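Long-range contact in tRNA (adenine(58)-N(1))-methyltransferase TrmI (PDB 2PWY), which methylates N1 of adenosine 58 in tRNA with S-adenosyl-L-methionine as donor, and is required for growth at extreme temperatures: residues H32-G46 and V50-H62. Numbering follows the deposited sequence.
With SO4 (sulfate ion), chain D.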
loop_
_atom_site.group_PDB
_atom_site.type_symbol
_atom_site.label_atom_id
_atom_site.label_comp_id
_atom_site.label_asym_id
_atom_site.label_seq_id
_atom_site.Cartn_x
_atom_site.Cartn_y
_atom_site.Cartn_z
ATOM N N HIS A 32 29.750 -6.967 -24.295
ATOM C CA HIS A 32 28.894 -7.782 -23.441
ATOM C C HIS A 32 29.539 -9.149 -23.267
ATOM O O HIS A 32 30.173 -9.652 -24.199
ATOM C CB HIS A 32 27.503 -7.919 -24.068
ATOM C CG HIS A 32 26.490 -8.539 -23.163
ATOM N ND1 HIS A 32 26.310 -9.904 -23.075
ATOM C CD2 HIS A 32 25.603 -7.985 -22.305
ATOM C CE1 HIS A 32 25.353 -10.162 -22.202
ATOM N NE2 HIS A 32 24.905 -9.014 -21.722
ATOM N N HIS A 33 29.363 -9.748 -22.089
ATOM C CA HIS A 33 30.104 -10.968 -21.729
ATOM C C HIS A 33 29.873 -12.189 -22.640
ATOM O O HIS A 33 30.763 -13.034 -22.794
ATOM C CB HIS A 33 29.950 -11.316 -20.237
ATOM C CG HIS A 33 28.634 -11.934 -19.877
ATOM N ND1 HIS A 33 27.466 -11.205 -19.779
ATOM C CD2 HIS A 33 28.307 -13.210 -19.554
ATOM C CE1 HIS A 33 26.475 -12.008 -19.430
ATOM N NE2 HIS A 33 26.959 -13.230 -19.286
ATOM N N LYS A 34 28.697 -12.274 -23.249
ATOM C CA LYS A 34 28.431 -13.375 -24.181
ATOM C C LYS A 34 28.531 -12.960 -25.652
ATOM O O LYS A 34 27.975 -13.613 -26.532
ATOM C CB LYS A 34 27.097 -14.057 -23.867
ATOM C CG LYS A 34 27.165 -15.019 -22.672
ATOM C CD LYS A 34 26.078 -16.080 -22.760
ATOM C CE LYS A 34 25.695 -16.649 -21.400
ATOM N NZ LYS A 34 26.735 -17.561 -20.846
ATOM N N GLY A 35 29.270 -11.889 -25.919
ATOM C CA GLY A 35 29.519 -11.492 -27.297
ATOM C C GLY A 35 29.278 -10.020 -27.545
ATOM O O GLY A 35 28.196 -9.492 -27.239
ATOM N N SER A 36 30.299 -9.360 -28.088
ATOM C CA SER A 36 30.190 -7.965 -28.499
ATOM C C SER A 36 29.446 -7.852 -29.826
ATOM O O SER A 36 29.497 -8.762 -30.660
ATOM C CB SER A 36 31.571 -7.327 -28.600
ATOM O OG SER A 36 32.162 -7.235 -27.313
ATOM N N VAL A 37 28.748 -6.733 -30.010
ATOM C CA VAL A 37 27.896 -6.535 -31.178
ATOM C C VAL A 37 28.171 -5.154 -31.765
ATOM O O VAL A 37 28.091 -4.163 -31.038
ATOM C CB VAL A 37 26.385 -6.649 -30.803
ATOM C CG1 VAL A 37 25.500 -6.426 -32.024
ATOM C CG2 VAL A 37 26.077 -8.009 -30.172
ATOM N N PRO A 38 28.475 -5.079 -33.081
ATOM C CA PRO A 38 28.645 -3.769 -33.717
ATOM C C PRO A 38 27.346 -2.980 -33.643
ATOM O O PRO A 38 26.256 -3.559 -33.757
ATOM C CB PRO A 38 28.960 -4.100 -35.185
ATOM C CG PRO A 38 29.263 -5.545 -35.228
ATOM C CD PRO A 38 28.650 -6.195 -34.037
ATOM N N HIS A 39 27.452 -1.666 -33.451
ATOM C CA HIS A 39 26.265 -0.821 -33.415
ATOM C C HIS A 39 25.389 -0.972 -34.657
ATOM O O HIS A 39 24.163 -0.908 -34.566
ATOM C CB HIS A 39 26.663 0.638 -33.183
ATOM C CG HIS A 39 27.097 0.919 -31.778
ATOM N ND1 HIS A 39 27.339 2.193 -31.318
ATOM C CD2 HIS A 39 27.312 0.093 -30.725
ATOM C CE1 HIS A 39 27.707 2.143 -30.050
ATOM N NE2 HIS A 39 27.689 0.881 -29.661
ATOM N N GLU A 40 26.016 -1.200 -35.808
ATOM C CA GLU A 40 25.273 -1.420 -37.050
ATOM C C GLU A 40 24.279 -2.577 -36.924
ATOM O O GLU A 40 23.168 -2.496 -37.455
ATOM C CB GLU A 40 26.227 -1.692 -38.215
ATOM C CG GLU A 40 27.110 -0.509 -38.598
ATOM C CD GLU A 40 28.323 -0.304 -37.684
ATOM O OE1 GLU A 40 28.567 -1.122 -36.765
ATOM O OE2 GLU A 40 29.044 0.691 -37.903
ATOM N N ALA A 41 24.674 -3.642 -36.231
ATOM C CA ALA A 41 23.795 -4.816 -36.079
ATOM C C ALA A 41 22.552 -4.435 -35.283
ATOM O O ALA A 41 21.452 -4.935 -35.544
ATOM C CB ALA A 41 24.516 -5.962 -35.403
ATOM N N LEU A 42 22.748 -3.552 -34.304
ATOM C CA LEU A 42 21.669 -3.071 -33.441
ATOM C C LEU A 42 20.667 -2.266 -34.237
ATOM O O LEU A 42 19.458 -2.468 -34.121
ATOM C CB LEU A 42 22.225 -2.230 -32.290
ATOM C CG LEU A 42 23.233 -2.917 -31.368
ATOM C CD1 LEU A 42 23.814 -1.929 -30.350
ATOM C CD2 LEU A 42 22.639 -4.118 -30.657
ATOM N N LEU A 43 21.181 -1.354 -35.050
ATOM C CA LEU A 43 20.349 -0.516 -35.896
ATOM C C LEU A 43 19.608 -1.361 -36.932
ATOM O O LEU A 43 18.430 -1.127 -37.220
ATOM C CB LEU A 43 21.205 0.566 -36.557
ATOM C CG LEU A 43 21.930 1.520 -35.582
ATOM C CD1 LEU A 43 23.119 2.189 -36.263
ATOM C CD2 LEU A 43 20.980 2.569 -35.010
ATOM N N GLU A 44 20.297 -2.362 -37.469
ATOM C CA GLU A 44 19.690 -3.268 -38.433
ATOM C C GLU A 44 18.534 -4.068 -37.828
ATOM O O GLU A 44 17.483 -4.215 -38.458
ATOM C CB GLU A 44 20.766 -4.154 -39.061
ATOM C CG GLU A 44 21.498 -3.386 -40.156
ATOM C CD GLU A 44 22.938 -3.825 -40.392
ATOM O OE1 GLU A 44 23.375 -4.844 -39.807
ATOM O OE2 GLU A 44 23.630 -3.127 -41.175
ATOM N N ALA A 45 18.722 -4.557 -36.601
ATOM C CA ALA A 45 17.670 -5.287 -35.892
ATOM C C ALA A 45 16.506 -4.333 -35.625
ATOM O O ALA A 45 15.335 -4.655 -35.881
ATOM C CB ALA A 45 18.206 -5.864 -34.595
ATOM N N GLY A 46 16.850 -3.142 -35.146
ATOM C CA GLY A 46 15.876 -2.097 -34.821
ATOM C C GLY A 46 15.017 -2.379 -33.596
ATOM O O GLY A 46 15.010 -3.491 -33.072
ATOM N N VAL A 50 15.999 -8.393 -32.486
ATOM C CA VAL A 50 16.966 -9.049 -31.604
ATOM C C VAL A 50 18.294 -9.277 -32.318
ATOM O O VAL A 50 18.342 -9.338 -33.549
ATOM C CB VAL A 50 16.446 -10.414 -31.025
ATOM C CG1 VAL A 50 15.178 -10.234 -30.211
ATOM C CG2 VAL A 50 16.247 -11.459 -32.129
ATOM N N VAL A 51 19.366 -9.380 -31.537
ATOM C CA VAL A 51 20.660 -9.814 -32.040
ATOM C C VAL A 51 21.074 -11.036 -31.222
ATOM O O VAL A 51 21.244 -10.946 -30.004
ATOM C CB VAL A 51 21.750 -8.702 -31.952
ATOM C CG1 VAL A 51 23.090 -9.226 -32.474
ATOM C CG2 VAL A 51 21.325 -7.436 -32.730
ATOM N N ARG A 52 21.209 -12.182 -31.894
ATOM C CA ARG A 52 21.631 -13.416 -31.228
ATOM C C ARG A 52 23.151 -13.416 -31.050
ATOM O O ARG A 52 23.900 -13.165 -32.004
ATOM C CB ARG A 52 21.243 -14.641 -32.053
ATOM C CG ARG A 52 19.749 -14.861 -32.269
ATOM C CD ARG A 52 19.524 -16.274 -32.827
ATOM N NE ARG A 52 20.104 -16.448 -34.165
ATOM C CZ ARG A 52 20.519 -17.610 -34.671
ATOM N NH1 ARG A 52 20.443 -18.729 -33.955
ATOM N NH2 ARG A 52 21.027 -17.656 -35.898
ATOM N N THR A 53 23.614 -13.695 -29.838
ATOM C CA THR A 53 25.059 -13.811 -29.624
ATOM C C THR A 53 25.427 -15.239 -29.185
ATOM O O THR A 53 24.894 -16.204 -29.747
ATOM C CB THR A 53 25.588 -12.713 -28.671
ATOM O OG1 THR A 53 24.969 -12.856 -27.397
ATOM C CG2 THR A 53 25.255 -11.317 -29.219
ATOM N N HIS A 54 26.334 -15.378 -28.215
ATOM C CA HIS A 54 26.850 -16.703 -27.831
ATOM C C HIS A 54 26.092 -17.378 -26.702
ATOM O O HIS A 54 25.448 -16.705 -25.887
ATOM C CB HIS A 54 28.325 -16.615 -27.437
ATOM C CG HIS A 54 29.206 -16.165 -28.554
ATOM N ND1 HIS A 54 29.481 -16.960 -29.646
ATOM C CD2 HIS A 54 29.859 -14.999 -28.757
ATOM C CE1 HIS A 54 30.279 -16.306 -30.472
ATOM N NE2 HIS A 54 30.522 -15.112 -29.957
ATOM N N LEU A 55 26.183 -18.708 -26.677
ATOM C CA LEU A 55 25.653 -19.536 -25.585
ATOM C C LEU A 55 24.194 -19.232 -25.227
ATOM O O LEU A 55 23.846 -19.091 -24.045
ATOM C CB LEU A 55 26.572 -19.432 -24.362
ATOM C CG LEU A 55 28.024 -19.861 -24.632
ATOM C CD1 LEU A 55 28.927 -19.520 -23.461
ATOM C CD2 LEU A 55 28.108 -21.350 -24.965
ATOM N N GLY A 56 23.350 -19.123 -26.256
ATOM C CA GLY A 56 21.921 -18.857 -26.076
ATOM C C GLY A 56 21.538 -17.422 -25.738
ATOM O O GLY A 56 20.345 -17.113 -25.590
ATOM N N GLU A 57 22.534 -16.544 -25.611
ATOM C CA GLU A 57 22.280 -15.132 -25.326
ATOM C C GLU A 57 21.608 -14.448 -26.510
ATOM O O GLU A 57 21.843 -14.790 -27.672
ATOM C CB GLU A 57 23.568 -14.405 -24.930
ATOM C CG GLU A 57 23.423 -12.932 -24.535
ATOM C CD GLU A 57 22.558 -12.718 -23.303
ATOM O OE1 GLU A 57 23.123 -12.510 -22.202
ATOM O OE2 GLU A 57 21.317 -12.752 -23.432
ATOM N N GLU A 58 20.766 -13.471 -26.184
ATOM C CA GLU A 58 20.028 -12.718 -27.162
ATOM C C GLU A 58 19.802 -11.332 -26.578
ATOM O O GLU A 58 19.304 -11.191 -25.455
ATOM C CB GLU A 58 18.703 -13.418 -27.453
ATOM C CG GLU A 58 17.883 -12.789 -28.553
ATOM C CD GLU A 58 16.788 -13.711 -29.025
ATOM O OE1 GLU A 58 15.665 -13.659 -28.472
ATOM O OE2 GLU A 58 17.062 -14.497 -29.954
ATOM N N LEU A 59 20.201 -10.319 -27.336
ATOM C CA LEU A 59 19.987 -8.935 -26.949
ATOM C C LEU A 59 18.749 -8.414 -27.655
ATOM O O LEU A 59 18.715 -8.343 -28.888
ATOM C CB LEU A 59 21.205 -8.076 -27.321
ATOM C CG LEU A 59 22.536 -8.557 -26.726
ATOM C CD1 LEU A 59 23.695 -7.767 -27.298
ATOM C CD2 LEU A 59 22.524 -8.478 -25.191
ATOM N N SER A 60 17.730 -8.045 -26.886
ATOM C CA SER A 60 16.539 -7.477 -27.502
ATOM C C SER A 60 16.782 -5.985 -27.643
ATOM O O SER A 60 17.326 -5.350 -26.734
ATOM C CB SER A 60 15.292 -7.751 -26.674
ATOM O OG SER A 60 15.447 -7.236 -25.374
ATOM N N VAL A 61 16.380 -5.442 -28.783
ATOM C CA VAL A 61 16.649 -4.050 -29.106
ATOM C C VAL A 61 15.369 -3.230 -28.965
ATOM O O VAL A 61 14.300 -3.638 -29.446
ATOM C CB VAL A 61 17.205 -3.910 -30.546
ATOM C CG1 VAL A 61 17.443 -2.459 -30.892
ATOM C CG2 VAL A 61 18.498 -4.738 -30.717
ATOM N N HIS A 62 15.489 -2.078 -28.306
ATOM C CA HIS A 62 14.340 -1.237 -27.979
ATOM C C HIS A 62 14.591 0.251 -28.217
ATOM O O HIS A 62 15.720 0.739 -28.083
ATOM C CB HIS A 62 13.929 -1.418 -26.507
ATOM C CG HIS A 62 13.652 -2.835 -26.128
ATOM N ND1 HIS A 62 12.476 -3.477 -26.449
ATOM C CD2 HIS A 62 14.401 -3.736 -25.449
ATOM C CE1 HIS A 62 12.514 -4.717 -25.991
ATOM N NE2 HIS A 62 13.676 -4.904 -25.387
HETATM S S SO4 D . 21.666 -21.344 -36.556
HETATM O O1 SO4 D . 22.811 -21.661 -35.710
HETATM O O2 SO4 D . 21.631 -22.281 -37.673
HETATM O O3 SO4 D . 20.435 -21.450 -35.774
HETATM O O4 SO4 D . 21.813 -19.990 -37.093
HETATM O O HOH W 1 26.098 -10.709 -25.941
#
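The H32 ring carries L59 over one face: CD2 stands 4.2 Å from the ring centroid, a CH-pi contact. E57 meets the same ring at CE1, where its OE1 lies 3.2 Å away, with carboxylate and ring planes 80° apart. The H54 ring turns an edge to K34 O and to CA of G35. This is the small N-terminal domain, which may take part in tRNA recognition. Helix 39-45 and the turn 32-35 pack on a beta-hairpin of strands 50-52 and 58-62, joined by a type I' turn.

At the hairpin end, H54 N gives K34 O a hydrogen bond of 2.9 Å. Water 1 links G35 O to T53 OG1. The K34 chain crosses E57 and L55 at about right angles, with CB against E57 CB. E57 has CG anti to its N (chi1 -177°) and then bends at chi2, which turns the carboxylate back to the chain. Its OE2 accepts from E58 N with the anti lone pair and also from R15 N, while H32 NE2 is hydrogen-bonded to D14 OD2. With an alanine here in place of E57, E58 N and R15 N would probably lose this acceptor and a gap would open beside H32 CE1.

Further along, V37 inserts between side chains of the hairpin. Its CG1 slides past V51 CG1, CG2 crosses T53 CG2 at 3.5 Å, and it meets L59 CD1 tip to tip. L42 and A45 bring the helix onto V51 and V61, and L42 also touches L10 and L12 of strand 10-13, next to 58-62 in the sheet. On the outer side of the hairpin, R52 holds a sulfate, probably from the crystallisation liquor: NH1 donates to O3, and NH2 donates almost straight to O4 at 2.7 Å.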